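Local atomic coordinates of ribosomal protein s2-related protein (Deinococcus radiodurans, PDB entry 2JH3), a protein that carries a 4Fe-4S iron-sulphur cluster and has a chelatase-like fold, consistent with a sirohydrochlorin ferrochelatase-type activity. Residues R408-P411 with D412-D415. Numbering follows the deposited sequence.
Sequences RATP and DQVD
T410 and Q413 bond to each other reciprocally at the start of helix 411-422, a textbook capping box in which each side chain accepts from the other's backbone N-H. T410 is the N-cap: its OG1 takes the amide of Q413 at 3.1 Å, the bond somewhat bent (145°), and so gives an N-H of the first turn a side-chain acceptor. The hydroxyl reaches that amide because it stands between its own backbone N and carbonyl carbon (chi1 50°). In return, Q413 OE1 accepts from T410 N at 2.9 Å; this bond is nearly straight (164°), and the donor lies in the carbonyl plane, on a lone pair. Beyond CG the Q413 chain is extended, which carries its side-chain carboxamide back past T410 OG1 until OE1 also sits 3.2 Å from A409 CA. Replacing Q413 by an alanine removes OE1, and T410 N would probably lose this acceptor, leaving the capping residue held to the first turn by OG1 and its carbonyl. Regular helical bonding starts at once: V414 N donates to T410 O at 2.9 Å, and D415 N to P411 O at 2.9 Å. P411, the first residue after the cap, has no N-H to satisfy. On the buried side, A409 CB packs on V414 CG1 at 3.7 Å, and A409 also meets V461 and V465 of helix 455-467. The chemistry implies a helix start where one side chain from the cap and one from the first turn exchange bonds with each other's backbone, at the far end of the helix from the cluster ligand C422.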
ATOM      1  N   ARG A 408      26.349  -0.287  -5.029  1.00 30.84           N
ATOM      2  CA  ARG A 408      26.999  -0.297  -3.743  1.00 31.76           C
ATOM      3  C   ARG A 408      26.185  -1.044  -2.706  1.00 32.60           C
ATOM      4  O   ARG A 408      26.696  -1.338  -1.637  1.00 31.99           O
ATOM      5  CB  ARG A 408      27.148   1.167  -3.234  1.00 31.89           C
ATOM      6  CG  ARG A 408      27.754   2.141  -4.210  1.00 34.77           C
ATOM      7  CD  ARG A 408      29.281   2.079  -4.331  1.00 42.04           C
ATOM      8  NE  ARG A 408      29.707   1.024  -5.238  1.00 43.87           N
ATOM      9  CZ  ARG A 408      30.335  -0.075  -4.845  1.00 48.28           C
ATOM     10  NH1 ARG A 408      30.656  -0.254  -3.548  1.00 50.37           N
ATOM     11  NH2 ARG A 408      30.660  -0.998  -5.752  1.00 48.22           N
ATOM     12  N   ALA A 409      24.894  -1.294  -2.990  1.00 31.73           N
ATOM     13  CA  ALA A 409      24.032  -1.985  -2.042  1.00 31.98           C
ATOM     14  C   ALA A 409      24.528  -3.406  -1.781  1.00 31.63           C
ATOM     15  O   ALA A 409      24.849  -4.135  -2.718  1.00 30.82           O
ATOM     16  CB  ALA A 409      22.573  -2.008  -2.559  1.00 31.99           C
ATOM     17  N   THR A 410      24.583  -3.789  -0.506  1.00 32.89           N
ATOM     18  CA  THR A 410      24.953  -5.162  -0.141  1.00 33.90           C
ATOM     19  C   THR A 410      23.809  -6.120  -0.377  1.00 34.98           C
ATOM     20  O   THR A 410      22.665  -5.675  -0.466  1.00 33.29           O
ATOM     21  CB  THR A 410      25.283  -5.274   1.336  1.00 34.11           C
ATOM     22  OG1 THR A 410      24.226  -4.680   2.104  1.00 34.75           O
ATOM     23  CG2 THR A 410      26.585  -4.546   1.610  1.00 34.54           C
ATOM     24  N   PRO A 411      24.109  -7.438  -0.504  1.00 35.91           N
ATOM     25  CA  PRO A 411      22.965  -8.372  -0.540  1.00 36.22           C
ATOM     26  C   PRO A 411      21.895  -8.146   0.498  1.00 36.37           C
ATOM     27  O   PRO A 411      20.716  -8.197   0.143  1.00 36.73           O
ATOM     28  CB  PRO A 411      23.631  -9.753  -0.390  1.00 36.68           C
ATOM     29  CG  PRO A 411      24.973  -9.543  -1.154  1.00 36.23           C
ATOM     30  CD  PRO A 411      25.394  -8.144  -0.722  1.00 35.19           C
ATOM     31  N   ASP A 412      22.270  -7.870   1.742  1.00 35.92           N
ATOM     32  CA  ASP A 412      21.276  -7.641   2.767  1.00 35.07           C
ATOM     33  C   ASP A 412      20.519  -6.383   2.579  1.00 33.22           C
ATOM     34  O   ASP A 412      19.363  -6.274   2.988  1.00 31.78           O
ATOM     35  CB  ASP A 412      21.861  -7.623   4.169  1.00 36.08           C
ATOM     36  CG  ASP A 412      20.815  -8.032   5.226  1.00 37.93           C
ATOM     37  OD1 ASP A 412      20.306  -9.177   5.126  0.50 40.97           O
ATOM     38  OD2 ASP A 412      20.496  -7.213   6.121  0.50 39.16           O
ATOM     39  N   GLN A 413      21.183  -5.385   2.024  1.00 31.26           N
ATOM     40  CA  GLN A 413      20.498  -4.147   1.774  1.00 29.39           C
ATOM     41  C   GLN A 413      19.450  -4.342   0.689  1.00 27.62           C
ATOM     42  O   GLN A 413      18.292  -3.843   0.802  1.00 25.61           O
ATOM     43  CB  GLN A 413      21.458  -3.089   1.318  1.00 29.48           C
ATOM     44  CG  GLN A 413      22.139  -2.358   2.477  1.00 31.57           C
ATOM     45  CD  GLN A 413      23.095  -1.270   1.973  1.00 31.11           C
ATOM     46  OE1 GLN A 413      23.967  -1.544   1.162  1.00 32.44           O
ATOM     47  NE2 GLN A 413      22.913  -0.021   2.460  1.00 33.89           N
ATOM     48  N   VAL A 414      19.822  -5.024  -0.370  1.00 26.65           N
ATOM     49  CA  VAL A 414      18.778  -5.248  -1.388  1.00 27.11           C
ATOM     50  C   VAL A 414      17.655  -6.141  -0.887  1.00 27.47           C
ATOM     51  O   VAL A 414      16.533  -5.856  -1.199  1.00 25.56           O
ATOM     52  CB  VAL A 414      19.203  -5.411  -2.845  1.00 28.23           C
ATOM     53  CG1 VAL A 414      20.659  -5.146  -3.111  1.00 28.81           C
ATOM     54  CG2 VAL A 414      18.612  -6.638  -3.558  1.00 22.59           C
ATOM     55  N   ASP A 415      17.962  -7.188  -0.099  1.00 27.90           N
ATOM     56  CA  ASP A 415      16.956  -8.070   0.453  1.00 28.03           C
ATOM     57  C   ASP A 415      16.014  -7.344   1.394  1.00 26.83           C
ATOM     58  O   ASP A 415      14.787  -7.584   1.450  1.00 27.51           O
ATOM     59  CB  ASP A 415      17.625  -9.234   1.161  1.00 29.69           C
ATOM     60  CG  ASP A 415      18.202 -10.256   0.223  1.00 33.70           C
ATOM     61  OD1 ASP A 415      18.052 -10.233  -1.029  1.00 41.03           O
ATOM     62  OD2 ASP A 415      18.834 -11.163   0.768  1.00 40.93           O
TER